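Response regulator protein (Burkholderia pseudomallei, PDB 3RQI) is a two-component response regulator that probably takes up a phosphoryl group on its receiver domain and controls transcription through a Fis-type helix-turn-helix domain. Local coordinates at residues K8-I13 / R30-R35; R81-T86 / L116-T121; E50-I55 / D75-A80; S65-I70 / V98-D103. All coordinates share one frame; numbering follows the deposited sequence. Where two conformers were deposited one is given.

All four contacts lie in and around the five-stranded parallel sheet of the CheY-like receiver domain. Contact 1 pairs the edge strand 33-37 with strand 9-13. Contact 3 lies next door, about 11 Å away between centres, where N9 and L11 bond to E53 and F54. Contact 2 adds strand 81-86 and helix 112-118, and meets contact 1 where F10 CE1 lies 3.8 Å from L119 CD1. Contact 4 packs two helices across the other sheet face, its centre about 12 Å from that of contact 2; D103 OD2 accepts from I82 N. The strands lead toward the phosphorylated D58; the calcium ion lies about 11 Å from the V12 side chain, and T86 OG1 bonds the phosphoryl group.

Contact 1. Residues K8-I13 / R30-R35; sequences KNFLVI and RGYAVR
V12 and V34 meet through CG2 and CG1, 3.8 Å apart, on the sheet face that also carries F10. There the F10 ring turns its edge to the face of Y32, an offset edge-to-face pair with planes at 89° and CD1 of F10 4.0 Å from CD1 of Y32. L27 of helix 17-29 and L116 of helix 112-118 pack on F10 as well. One face of the Y32 ring is covered by the K8 chain, which crosses it at about a right angle: CE sits over the ring centre, a CH-pi contact 3.5 Å from the centroid. The chain bends at chi3 (80°), putting CE there, and NZ goes on to R30 O at 2.8 Å, in the carbonyl plane, while still in cation-pi range of the ring. That carbonyl lies just past the end of helix 17-29, which a Schellman motif with G31 at positive phi closes. Between the strands, A33 N bonds K8 O, F10 N bonds A33 O, R35 N bonds F10 O and V12 N bonds R35 O, the last at 175°. This is parallel pairing within the right-handed beta-alpha-beta unit 9-13, 17-29, 33-37 that opens the CheY-like receiver fold.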
loop_
_atom_site.group_PDB
_atom_site.type_symbol
_atom_site.label_atom_id
_atom_site.label_comp_id
_atom_site.label_asym_id
_atom_site.label_seq_id
_atom_site.Cartn_x
_atom_site.Cartn_y
_atom_site.Cartn_z
ATOM N N LYS A 8 17.220 -1.579 23.023
ATOM C CA LYS A 8 17.362 -1.481 21.576
ATOM C C LYS A 8 17.577 -2.826 20.908
ATOM O O LYS A 8 18.474 -2.975 20.071
ATOM C CB LYS A 8 18.504 -0.530 21.226
ATOM C CG LYS A 8 18.162 0.943 21.475
ATOM C CD LYS A 8 19.410 1.849 21.440
ATOM C CE LYS A 8 19.850 2.190 20.017
ATOM N NZ LYS A 8 20.936 3.217 19.981
ATOM N N ASN A 9 16.768 -3.804 21.294
ATOM C CA ASN A 9 16.826 -5.129 20.685
ATOM C C ASN A 9 16.029 -5.157 19.378
ATOM O O ASN A 9 14.876 -4.776 19.356
ATOM C CB ASN A 9 16.301 -6.175 21.678
ATOM C CG ASN A 9 17.167 -6.253 22.937
ATOM O OD1 ASN A 9 18.355 -6.562 22.869
ATOM N ND2 ASN A 9 16.568 -5.970 24.080
ATOM N N PHE A 10 16.672 -5.628 18.307
ATOM C CA PHE A 10 16.132 -5.606 16.961
ATOM C C PHE A 10 16.143 -7.027 16.384
ATOM O O PHE A 10 17.191 -7.700 16.412
ATOM C CB PHE A 10 17.063 -4.684 16.132
ATOM C CG PHE A 10 16.409 -4.059 14.935
ATOM C CD1 PHE A 10 16.304 -2.676 14.822
ATOM C CD2 PHE A 10 15.949 -4.862 13.885
ATOM C CE1 PHE A 10 15.686 -2.092 13.694
ATOM C CE2 PHE A 10 15.363 -4.296 12.758
ATOM C CZ PHE A 10 15.224 -2.910 12.656
ATOM N N LEU A 11 15.014 -7.473 15.835
ATOM C CA LEU A 11 14.930 -8.791 15.126
ATOM C C LEU A 11 14.787 -8.546 13.627
ATOM O O LEU A 11 13.830 -7.928 13.198
ATOM C CB LEU A 11 13.722 -9.560 15.618
ATOM C CG LEU A 11 13.458 -10.960 14.958
ATOM C CD1 LEU A 11 14.629 -11.926 15.054
ATOM C CD2 LEU A 11 12.169 -11.631 15.498
ATOM N N VAL A 12 15.750 -9.045 12.878
ATOM C CA VAL A 12 15.729 -8.963 11.413
ATOM C C VAL A 12 15.277 -10.319 10.859
ATOM O O VAL A 12 15.995 -11.292 11.016
ATOM C CB VAL A 12 17.128 -8.558 10.873
ATOM C CG1 VAL A 12 17.160 -8.753 9.344
ATOM C CG2 VAL A 12 17.485 -7.074 11.276
ATOM N N ILE A 13 14.133 -10.348 10.187
ATOM C CA ILE A 13 13.616 -11.612 9.601
ATOM C C ILE A 13 13.711 -11.500 8.078
ATOM O O ILE A 13 12.934 -10.773 7.442
ATOM C CB ILE A 13 12.152 -11.840 9.992
ATOM C CG1 ILE A 13 12.028 -11.899 11.534
ATOM C CG2 ILE A 13 11.632 -13.154 9.327
ATOM C CD1 ILE A 13 10.580 -11.673 12.012
ATOM N N ARG A 30 24.917 1.521 15.216
ATOM C CA ARG A 30 24.053 2.535 15.818
ATOM C C ARG A 30 23.599 2.137 17.218
ATOM O O ARG A 30 22.727 2.774 17.822
ATOM C CB ARG A 30 22.860 2.809 14.905
ATOM C CG ARG A 30 23.245 3.640 13.707
ATOM C CD ARG A 30 22.321 3.450 12.523
ATOM N NE ARG A 30 22.763 4.256 11.379
ATOM C CZ ARG A 30 23.666 3.883 10.468
ATOM N NH1 ARG A 30 24.256 2.686 10.505
ATOM N NH2 ARG A 30 23.981 4.726 9.494
ATOM N N GLY A 31 24.183 1.068 17.738
ATOM C CA GLY A 31 23.907 0.675 19.117
ATOM C C GLY A 31 22.770 -0.296 19.345
ATOM O O GLY A 31 22.369 -0.509 20.491
ATOM N N TYR A 32 22.237 -0.901 18.272
ATOM C CA TYR A 32 21.197 -1.901 18.446
ATOM C C TYR A 32 21.825 -3.265 18.644
ATOM O O TYR A 32 22.925 -3.516 18.164
ATOM C CB TYR A 32 20.212 -1.930 17.240
ATOM C CG TYR A 32 19.420 -0.654 17.154
ATOM C CD1 TYR A 32 18.149 -0.568 17.704
ATOM C CD2 TYR A 32 19.969 0.490 16.572
ATOM C CE1 TYR A 32 17.429 0.643 17.665
ATOM C CE2 TYR A 32 19.272 1.701 16.532
ATOM C CZ TYR A 32 17.990 1.759 17.073
ATOM O OH TYR A 32 17.294 2.950 17.053
ATOM N N ALA A 33 21.150 -4.116 19.402
ATOM C CA ALA A 33 21.587 -5.487 19.588
ATOM C C ALA A 33 20.677 -6.275 18.647
ATOM O O ALA A 33 19.470 -6.270 18.853
ATOM C CB ALA A 33 21.339 -5.915 21.018
ATOM N N VAL A 34 21.246 -6.954 17.648
ATOM C CA VAL A 34 20.444 -7.546 16.546
ATOM C C VAL A 34 20.501 -9.069 16.528
ATOM O O VAL A 34 21.594 -9.672 16.680
ATOM C CB VAL A 34 20.955 -7.024 15.160
ATOM C CG1 VAL A 34 20.082 -7.492 13.994
ATOM C CG2 VAL A 34 21.040 -5.473 15.154
ATOM N N ARG A 35 19.332 -9.684 16.384
ATOM C CA ARG A 35 19.220 -11.125 16.078
ATOM C C ARG A 35 18.633 -11.259 14.688
ATOM O O ARG A 35 17.860 -10.395 14.248
ATOM C CB ARG A 35 18.319 -11.835 17.098
ATOM C CG ARG A 35 18.842 -11.740 18.531
ATOM C CD ARG A 35 20.187 -12.466 18.654
ATOM N NE ARG A 35 19.964 -13.907 18.634
ATOM C CZ ARG A 35 19.994 -14.687 19.719
ATOM N NH1 ARG A 35 20.302 -14.174 20.903
ATOM N NH2 ARG A 35 19.761 -15.992 19.617
#

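Contact 2. Residues R81-T86 / L116-T121; sequences RILVLT and LAALQT. With SO4 (sulfate ion), chain D.
R81 begins the strand and carries most of the polar contact with L119. Its chain bends at chi2 (-80°) and again at chi3, and the bent stem curls round L119 O, with CG 3.5 Å from it. NE then donates to that same oxygen at 2.8 Å, somewhat bent at 148° and tilted from both the carbonyl and guanidinium planes. Further out, T121 CA rests over one guanidinium face, offset toward the rim. NH1 and NH2 both turn toward a sulfate, probably from the crystallisation liquor: NH1 reaches its O4 at 3.1 Å, and NH2 bonds both O1 and O4. NH2 also gives a hydrogen to a water lying in the guanidinium plane, which in turn donates to A118 O and Q120 O. The loop after the helix is thus held to the arginine both directly and through solvent, and the sulfate is further bound by N122 and by K99 of the second subunit.

At I82 the side chain points away, and its backbone N lies near L119 CD2 and is bonded to D103 OD2. L83 returns to the interface: its CB lies 3.6 Å from L119 CD2, which also touches R81 O, and its CD1 reaches A118 CB at 3.9 Å. Beyond it the strand runs on to T86 without touching 116-121. Strand 81-86 lies between strands 54-56 and 104-107, with helix 112-118 over the L83 face; I115 adds to that cover, while F54 packs against L119 and L106 against A118.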
loop_
_atom_site.group_PDB
_atom_site.type_symbol
_atom_site.label_atom_id
_atom_site.label_comp_id
_atom_site.label_asym_id
_atom_site.label_seq_id
_atom_site.Cartn_x
_atom_site.Cartn_y
_atom_site.Cartn_z
ATOM N N ARG A 81 7.688 -2.373 17.608
ATOM C CA ARG A 81 7.358 -1.710 16.323
ATOM C C ARG A 81 7.749 -2.675 15.221
ATOM O O ARG A 81 8.832 -3.224 15.245
ATOM C CB ARG A 81 8.138 -0.399 16.172
ATOM C CG ARG A 81 8.096 0.579 17.337
ATOM C CD ARG A 81 6.867 1.433 17.440
ATOM N NE ARG A 81 6.439 2.081 16.182
ATOM C CZ ARG A 81 5.216 2.567 16.002
ATOM N NH1 ARG A 81 4.306 2.493 16.979
ATOM N NH2 ARG A 81 4.876 3.113 14.843
ATOM N N ILE A 82 6.851 -2.921 14.269
ATOM C CA ILE A 82 7.067 -3.947 13.271
ATOM C C ILE A 82 6.972 -3.314 11.884
ATOM O O ILE A 82 5.982 -2.648 11.545
ATOM C CB ILE A 82 6.008 -5.092 13.443
ATOM C CG1 ILE A 82 6.242 -5.829 14.793
ATOM C CG2 ILE A 82 6.100 -6.064 12.282
ATOM C CD1 ILE A 82 5.184 -6.879 15.089
ATOM N N LEU A 83 8.010 -3.512 11.064
ATOM C CA LEU A 83 8.087 -2.881 9.739
ATOM C C LEU A 83 8.239 -4.004 8.705
ATOM O O LEU A 83 9.142 -4.855 8.818
ATOM C CB LEU A 83 9.343 -1.980 9.683
ATOM C CG LEU A 83 9.780 -1.490 8.300
ATOM C CD1 LEU A 83 8.774 -0.413 7.732
ATOM C CD2 LEU A 83 11.228 -0.926 8.364
ATOM N N VAL A 84 7.384 -4.014 7.703
ATOM C CA VAL A 84 7.617 -4.885 6.516
ATOM C C VAL A 84 8.660 -4.214 5.654
ATOM O O VAL A 84 8.590 -2.996 5.360
ATOM C CB VAL A 84 6.334 -5.131 5.669
ATOM C CG1 VAL A 84 6.691 -5.829 4.305
ATOM C CG2 VAL A 84 5.315 -5.971 6.470
ATOM N N LEU A 85 9.683 -4.976 5.303
ATOM C CA LEU A 85 10.771 -4.428 4.461
ATOM C C LEU A 85 10.964 -5.413 3.293
ATOM O O LEU A 85 11.400 -6.561 3.501
ATOM C CB LEU A 85 12.062 -4.276 5.296
ATOM C CG LEU A 85 13.311 -3.813 4.505
ATOM C CD1 LEU A 85 13.056 -2.451 3.866
ATOM C CD2 LEU A 85 14.497 -3.756 5.445
ATOM N N THR A 86 10.573 -5.000 2.071
ATOM C CA THR A 86 10.387 -6.001 0.974
ATOM C C THR A 86 10.847 -5.564 -0.404
ATOM O O THR A 86 10.645 -4.409 -0.799
ATOM C CB THR A 86 8.904 -6.495 0.880
ATOM O OG1 THR A 86 8.738 -7.450 -0.155
ATOM C CG2 THR A 86 7.950 -5.367 0.650
ATOM N N LEU A 116 15.060 2.951 10.347
ATOM C CA LEU A 116 14.781 3.490 11.684
ATOM C C LEU A 116 13.674 4.555 11.672
ATOM O O LEU A 116 12.789 4.537 12.544
ATOM C CB LEU A 116 16.071 4.003 12.360
ATOM C CG LEU A 116 17.068 2.885 12.732
ATOM C CD1 LEU A 116 18.462 3.441 13.137
ATOM C CD2 LEU A 116 16.535 1.933 13.824
ATOM N N ALA A 117 13.721 5.478 10.697
ATOM C CA ALA A 117 12.683 6.520 10.564
ATOM C C ALA A 117 11.284 5.907 10.437
ATOM O O ALA A 117 10.314 6.345 11.100
ATOM C CB ALA A 117 12.993 7.452 9.338
ATOM N N ALA A 118 11.202 4.867 9.612
ATOM C CA ALA A 118 9.928 4.188 9.284
ATOM C C ALA A 118 9.355 3.444 10.491
ATOM O O ALA A 118 8.144 3.190 10.584
ATOM C CB ALA A 118 10.127 3.263 8.143
ATOM N N LEU A 119 10.225 3.125 11.440
ATOM C CA LEU A 119 9.790 2.478 12.683
ATOM C C LEU A 119 9.245 3.375 13.774
ATOM O O LEU A 119 8.746 2.879 14.791
ATOM C CB LEU A 119 10.947 1.653 13.252
ATOM C CG LEU A 119 11.159 0.341 12.520
ATOM C CD1 LEU A 119 12.618 -0.166 12.705
ATOM C CD2 LEU A 119 10.143 -0.743 12.991
ATOM N N GLN A 120 9.384 4.709 13.633
ATOM C CA GLN A 120 8.992 5.627 14.681
ATOM C C GLN A 120 7.494 5.871 14.699
ATOM O O GLN A 120 6.834 5.761 13.669
ATOM C CB GLN A 120 9.681 6.987 14.470
ATOM C CG GLN A 120 11.191 6.850 14.353
ATOM C CD GLN A 120 11.792 6.258 15.605
ATOM O OE1 GLN A 120 11.614 6.812 16.691
ATOM N NE2 GLN A 120 12.506 5.134 15.469
ATOM N N THR A 121 6.989 6.255 15.874
ATOM C CA THR A 121 5.574 6.630 16.016
ATOM C C THR A 121 5.206 7.700 14.987
ATOM O O THR A 121 5.983 8.622 14.737
ATOM C CB THR A 121 5.256 7.165 17.428
ATOM O OG1 THR A 121 6.025 8.344 17.681
ATOM C CG2 THR A 121 5.602 6.112 18.468
HETATM S S SO4 D . 1.479 4.745 14.822
HETATM O O1 SO4 D . 2.645 5.113 14.058
HETATM O O2 SO4 D . 1.144 5.848 15.734
HETATM O O3 SO4 D . 0.378 4.488 13.885
HETATM O O4 SO4 D . 1.715 3.532 15.617
HETATM O O HOH W 1 6.217 3.512 12.435
#

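Contact 3. Residues E50-I55 / D75-A80; sequences EKFEFI and DLQPDA
Q77 reaches from the end of helix 67-76 to the chain leading into strand 54-56, meeting I55 first and then E50 and F52. Its CB lies 3.9 Å from I55 CD1, and CG, anti to the carbonyl carbon (chi1 -58°), touches the same methyl as the two side chains cross at about a right angle. A bend at chi2 (-79°) turns CD out of that apolar contact toward the backbone of 50-52, where the two ends of the amide are used differently. OE1 accepts from F52 N at 2.8 Å, a nearly straight bond of 171°. NE2 donates to E50 O, also at 2.8 Å and in the plane of that carbonyl, and has a second acceptor in A47 O. The amide thus grips the chain on both sides of K51, and the bonds at both ends fix which way round it sits. NE2 also lies at the edge of the F52 ring, 3.9 Å from CD1, with the ring and amide planes 53° apart; E50 CG lies over one face of that ring, toward the rim.

Beyond Q77 the chain makes a type I turn, closed by A80 N to Q77 O, which brings A80 back against F52 and I55. Its CB is 3.4 Å from F52 O and also touches I55 CD1, while a water donates to E53 O and, at longer range, to D79 O. The arrangement ties together the two loops that lead into the neighbouring parallel strands 54-56 and 81-86, at the end of the crossover through helix 67-76 in the receiver fold.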
loop_
_atom_site.group_PDB
_atom_site.type_symbol
_atom_site.label_atom_id
_atom_site.label_comp_id
_atom_site.label_asym_id
_atom_site.label_seq_id
_atom_site.Cartn_x
_atom_site.Cartn_y
_atom_site.Cartn_z
ATOM N N GLU A 50 12.860 -13.929 23.418
ATOM C CA GLU A 50 13.469 -12.681 23.834
ATOM C C GLU A 50 12.517 -11.537 23.419
ATOM O O GLU A 50 11.745 -11.679 22.473
ATOM C CB GLU A 50 14.849 -12.591 23.128
ATOM C CG GLU A 50 15.332 -11.225 22.688
ATOM C CD GLU A 50 16.771 -11.274 22.135
ATOM O OE1 GLU A 50 17.288 -12.395 21.883
ATOM O OE2 GLU A 50 17.357 -10.184 21.937
ATOM N N LYS A 51 12.565 -10.432 24.158
ATOM C CA LYS A 51 11.776 -9.229 23.847
ATOM C C LYS A 51 12.530 -8.352 22.872
ATOM O O LYS A 51 13.712 -8.022 23.107
ATOM C CB LYS A 51 11.536 -8.401 25.111
ATOM C CG LYS A 51 10.711 -7.124 24.857
ATOM C CD LYS A 51 10.422 -6.377 26.160
ATOM C CE LYS A 51 10.012 -4.925 25.900
ATOM N NZ LYS A 51 10.130 -4.118 27.154
ATOM N N PHE A 52 11.830 -7.954 21.802
ATOM C CA PHE A 52 12.377 -7.043 20.784
ATOM C C PHE A 52 11.630 -5.734 20.778
ATOM O O PHE A 52 10.401 -5.706 20.941
ATOM C CB PHE A 52 12.316 -7.720 19.400
ATOM C CG PHE A 52 13.222 -8.923 19.312
ATOM C CD1 PHE A 52 12.702 -10.210 19.452
ATOM C CD2 PHE A 52 14.598 -8.774 19.113
ATOM C CE1 PHE A 52 13.546 -11.321 19.393
ATOM C CE2 PHE A 52 15.424 -9.845 19.044
ATOM C CZ PHE A 52 14.917 -11.132 19.188
ATOM N N GLU A 53 12.351 -4.629 20.619
ATOM C CA GLU A 53 11.704 -3.350 20.478
ATOM C C GLU A 53 11.353 -3.057 19.023
ATOM O O GLU A 53 10.385 -2.331 18.753
ATOM C CB GLU A 53 12.627 -2.252 21.044
ATOM C CG GLU A 53 12.595 -2.171 22.596
ATOM C CD GLU A 53 13.274 -3.346 23.273
ATOM O OE1 GLU A 53 14.396 -3.695 22.874
ATOM O OE2 GLU A 53 12.694 -3.905 24.242
ATOM N N PHE A 54 12.151 -3.616 18.099
ATOM C CA PHE A 54 11.947 -3.416 16.661
ATOM C C PHE A 54 12.065 -4.734 15.932
ATOM O O PHE A 54 12.871 -5.573 16.334
ATOM C CB PHE A 54 13.024 -2.476 16.133
ATOM C CG PHE A 54 13.094 -1.161 16.899
ATOM C CD1 PHE A 54 12.242 -0.133 16.582
ATOM C CD2 PHE A 54 13.987 -1.003 17.975
ATOM C CE1 PHE A 54 12.299 1.117 17.316
ATOM C CE2 PHE A 54 14.035 0.196 18.712
ATOM C CZ PHE A 54 13.205 1.242 18.371
ATOM N N ILE A 55 11.252 -4.905 14.883
ATOM C CA ILE A 55 11.294 -6.116 14.071
ATOM C C ILE A 55 11.101 -5.729 12.613
ATOM O O ILE A 55 10.178 -4.952 12.313
ATOM C CB ILE A 55 10.181 -7.161 14.502
ATOM C CG1 ILE A 55 10.272 -7.473 16.025
ATOM C CG2 ILE A 55 10.165 -8.413 13.589
ATOM C CD1 ILE A 55 9.065 -8.353 16.568
ATOM N N ASP A 75 1.335 -10.928 18.537
ATOM C CA ASP A 75 0.823 -11.622 19.761
ATOM C C ASP A 75 1.971 -11.882 20.712
ATOM O O ASP A 75 1.815 -11.779 21.928
ATOM C CB ASP A 75 0.187 -12.958 19.392
ATOM C CG ASP A 75 -1.155 -12.801 18.714
ATOM O OD1 ASP A 75 -1.631 -11.669 18.571
ATOM O OD2 ASP A 75 -1.747 -13.832 18.324
ATOM N N LEU A 76 3.110 -12.254 20.159
ATOM C CA LEU A 76 4.310 -12.507 20.991
ATOM C C LEU A 76 4.998 -11.242 21.441
ATOM O O LEU A 76 5.659 -11.227 22.495
ATOM C CB LEU A 76 5.335 -13.353 20.229
ATOM C CG LEU A 76 4.893 -14.796 19.962
ATOM C CD1 LEU A 76 5.777 -15.416 18.856
ATOM C CD2 LEU A 76 4.939 -15.658 21.240
ATOM N N GLN A 77 4.863 -10.183 20.643
ATOM C CA GLN A 77 5.673 -8.974 20.841
ATOM C C GLN A 77 4.764 -7.757 20.793
ATOM O O GLN A 77 4.888 -6.897 19.902
ATOM C CB GLN A 77 6.772 -8.852 19.742
ATOM C CG GLN A 77 7.742 -10.029 19.659
ATOM C CD GLN A 77 8.822 -9.984 20.733
ATOM O OE1 GLN A 77 9.219 -8.901 21.191
ATOM N NE2 GLN A 77 9.305 -11.161 21.146
ATOM N N PRO A 78 3.845 -7.650 21.765
ATOM C CA PRO A 78 2.826 -6.596 21.659
ATOM C C PRO A 78 3.408 -5.185 21.729
ATOM O O PRO A 78 2.787 -4.247 21.191
ATOM C CB PRO A 78 1.919 -6.869 22.874
ATOM C CG PRO A 78 2.759 -7.694 23.820
ATOM C CD PRO A 78 3.642 -8.513 22.944
ATOM N N ASP A 79 4.557 -5.036 22.395
ATOM C CA ASP A 79 5.226 -3.737 22.509
ATOM C C ASP A 79 6.111 -3.356 21.282
ATOM O O ASP A 79 6.409 -2.183 21.087
ATOM C CB ASP A 79 6.036 -3.604 23.823
ATOM C CG ASP A 79 5.158 -3.593 25.097
ATOM O OD1 ASP A 79 4.041 -3.029 25.081
ATOM O OD2 ASP A 79 5.613 -4.136 26.134
ATOM N N ALA A 80 6.488 -4.326 20.460
ATOM C CA ALA A 80 7.420 -4.086 19.324
ATOM C C ALA A 80 6.834 -3.210 18.217
ATOM O O ALA A 80 5.631 -3.281 17.939
ATOM C CB ALA A 80 7.839 -5.434 18.719
HETATM O O HOH W 2 9.180 -0.542 20.508
#

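Contact 4. Residues S65-I70 / V98-D103; sequences SGLSLI and VKDGAD. With SO4 (sulfate ion), chain B.
The D100 carboxylate is the flat group here, and the side chains of D100 and L67 cross at about a right angle. L67 CG lies close to the carboxylate plane beyond OD2, 3.7 Å from that oxygen. L67 CD1, 3.8 Å from OD2, and L67 O, 3.4 Å from it, stand off the plane on opposite sides. OD2 and L67 O are both acceptors, so nothing bonds them and the approach is probably mildly unfavourable. The polar hold is on the other oxygen: OD1 accepts from Q96 NE2, one turn back in the same helix, which would steady the group.

Closer to the backbone, the contact is carried by I70. Its CG2, anti to the backbone N while CG1 is anti to the carbonyl carbon (chi1 -65°), meets the end of helix 91-100. The methyl is 3.7 Å from D100 CB, 3.6 Å from D100 O and 3.5 Å from A102 N, with A102 CB farther away at 4.3 Å. It thus fits against the turn where the helix stops: G101 has positive phi (121°) and closes a Schellman motif, with its N bonded to V98 O. A CB here would press on the carbonyl O of D100, so the turn suits glycine.

At the start of the other helix, S65 OG accepts from S68 N in a capping bond of 3.1 Å. The extended K99 chain carries NZ off to a sulfate and to S124 OG and D103 O of the second subunit, whose A128 packs on L67. The start of helix 67-76 thus packs against the end of helix 91-100, two neighbouring helices on one face of the CheY-like alpha/beta sheet.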
loop_
_atom_site.group_PDB
_atom_site.type_symbol
_atom_site.label_atom_id
_atom_site.label_comp_id
_atom_site.label_asym_id
_atom_site.label_seq_id
_atom_site.Cartn_x
_atom_site.Cartn_y
_atom_site.Cartn_z
ATOM N N SER A 65 5.781 -17.599 4.089
ATOM C CA SER A 65 5.084 -16.326 3.920
ATOM C C SER A 65 5.435 -15.420 5.084
ATOM O O SER A 65 5.024 -15.720 6.217
ATOM C CB SER A 65 3.575 -16.551 4.008
ATOM O OG SER A 65 2.903 -15.284 4.073
ATOM N N GLY A 66 6.178 -14.320 4.832
ATOM C CA GLY A 66 6.411 -13.279 5.866
ATOM C C GLY A 66 5.121 -12.607 6.327
ATOM O O GLY A 66 4.942 -12.238 7.512
ATOM N N LEU A 67 4.174 -12.485 5.415
ATOM C CA LEU A 67 2.911 -11.858 5.766
ATOM C C LEU A 67 2.237 -12.642 6.886
ATOM O O LEU A 67 1.683 -12.057 7.834
ATOM C CB LEU A 67 2.026 -11.849 4.520
ATOM C CG LEU A 67 0.814 -10.944 4.468
ATOM C CD1 LEU A 67 1.225 -9.479 4.685
ATOM C CD2 LEU A 67 0.179 -11.115 3.083
ATOM N N SER A 68 2.299 -13.974 6.779
ATOM C CA SER A 68 1.681 -14.896 7.747
ATOM C C SER A 68 2.315 -14.823 9.135
ATOM O O SER A 68 1.737 -15.319 10.123
ATOM C CB SER A 68 1.743 -16.330 7.199
ATOM O OG SER A 68 3.070 -16.867 7.336
ATOM N N LEU A 69 3.501 -14.215 9.217
ATOM C CA LEU A 69 4.208 -14.071 10.497
ATOM C C LEU A 69 3.745 -12.860 11.288
ATOM O O LEU A 69 3.949 -12.788 12.494
ATOM C CB LEU A 69 5.739 -13.942 10.304
ATOM C CG LEU A 69 6.577 -15.167 10.008
ATOM C CD1 LEU A 69 8.042 -14.708 9.794
ATOM C CD2 LEU A 69 6.456 -16.125 11.225
ATOM N N ILE A 70 3.105 -11.900 10.625
ATOM C CA ILE A 70 2.894 -10.611 11.295
ATOM C C ILE A 70 1.943 -10.716 12.514
ATOM O O ILE A 70 2.266 -10.216 13.604
ATOM C CB ILE A 70 2.396 -9.578 10.302
ATOM C CG1 ILE A 70 3.489 -9.321 9.258
ATOM C CG2 ILE A 70 2.039 -8.279 11.063
ATOM C CD1 ILE A 70 3.004 -8.545 8.005
ATOM N N VAL A 98 -0.809 -4.307 7.159
ATOM C CA VAL A 98 -1.267 -3.377 8.198
ATOM C C VAL A 98 -2.449 -3.993 8.922
ATOM O O VAL A 98 -2.564 -3.901 10.155
ATOM C CB VAL A 98 -1.600 -1.974 7.606
ATOM C CG1 VAL A 98 -2.254 -1.074 8.694
ATOM C CG2 VAL A 98 -0.374 -1.369 6.970
ATOM N N LYS A 99 -3.343 -4.678 8.195
ATOM C CA LYS A 99 -4.462 -5.330 8.883
ATOM C C LYS A 99 -3.980 -6.368 9.903
ATOM O O LYS A 99 -4.584 -6.548 10.967
ATOM C CB LYS A 99 -5.399 -6.022 7.871
ATOM C CG LYS A 99 -6.195 -5.107 6.971
ATOM C CD LYS A 99 -7.247 -5.944 6.248
ATOM C CE LYS A 99 -8.067 -5.092 5.312
ATOM N NZ LYS A 99 -9.199 -5.856 4.754
ATOM N N ASP A 100 -2.873 -7.042 9.564
ATOM C CA ASP A 100 -2.279 -8.118 10.363
ATOM C C ASP A 100 -1.548 -7.577 11.599
ATOM O O ASP A 100 -1.223 -8.352 12.528
ATOM C CB ASP A 100 -1.281 -8.928 9.498
ATOM C CG ASP A 100 -1.957 -9.774 8.423
ATOM O OD1 ASP A 100 -3.186 -9.934 8.440
ATOM O OD2 ASP A 100 -1.224 -10.252 7.528
ATOM N N GLY A 101 -1.298 -6.264 11.595
ATOM C CA GLY A 101 -0.668 -5.581 12.715
ATOM C C GLY A 101 0.633 -4.852 12.469
ATOM O O GLY A 101 1.174 -4.266 13.423
ATOM N N ALA A 102 1.129 -4.881 11.233
ATOM C CA ALA A 102 2.367 -4.146 10.945
ATOM C C ALA A 102 2.171 -2.653 11.185
ATOM O O ALA A 102 1.131 -2.067 10.839
ATOM C CB ALA A 102 2.852 -4.377 9.542
ATOM N N ASP A 103 3.199 -2.028 11.737
ATOM C CA ASP A 103 3.168 -0.590 11.932
ATOM C C ASP A 103 3.517 0.229 10.681
ATOM O O ASP A 103 3.097 1.376 10.565
ATOM C CB ASP A 103 4.079 -0.169 13.111
ATOM C CG ASP A 103 3.666 -0.806 14.400
ATOM O OD1 ASP A 103 2.597 -0.414 14.933
ATOM O OD2 ASP A 103 4.369 -1.715 14.864
HETATM S S SO4 B . -11.808 -8.180 6.167
HETATM O O1 SO4 B . -11.890 -8.187 4.729
HETATM O O2 SO4 B . -12.169 -9.514 6.669
HETATM O O3 SO4 B . -10.434 -7.832 6.549
HETATM O O4 SO4 B . -12.725 -7.193 6.756
#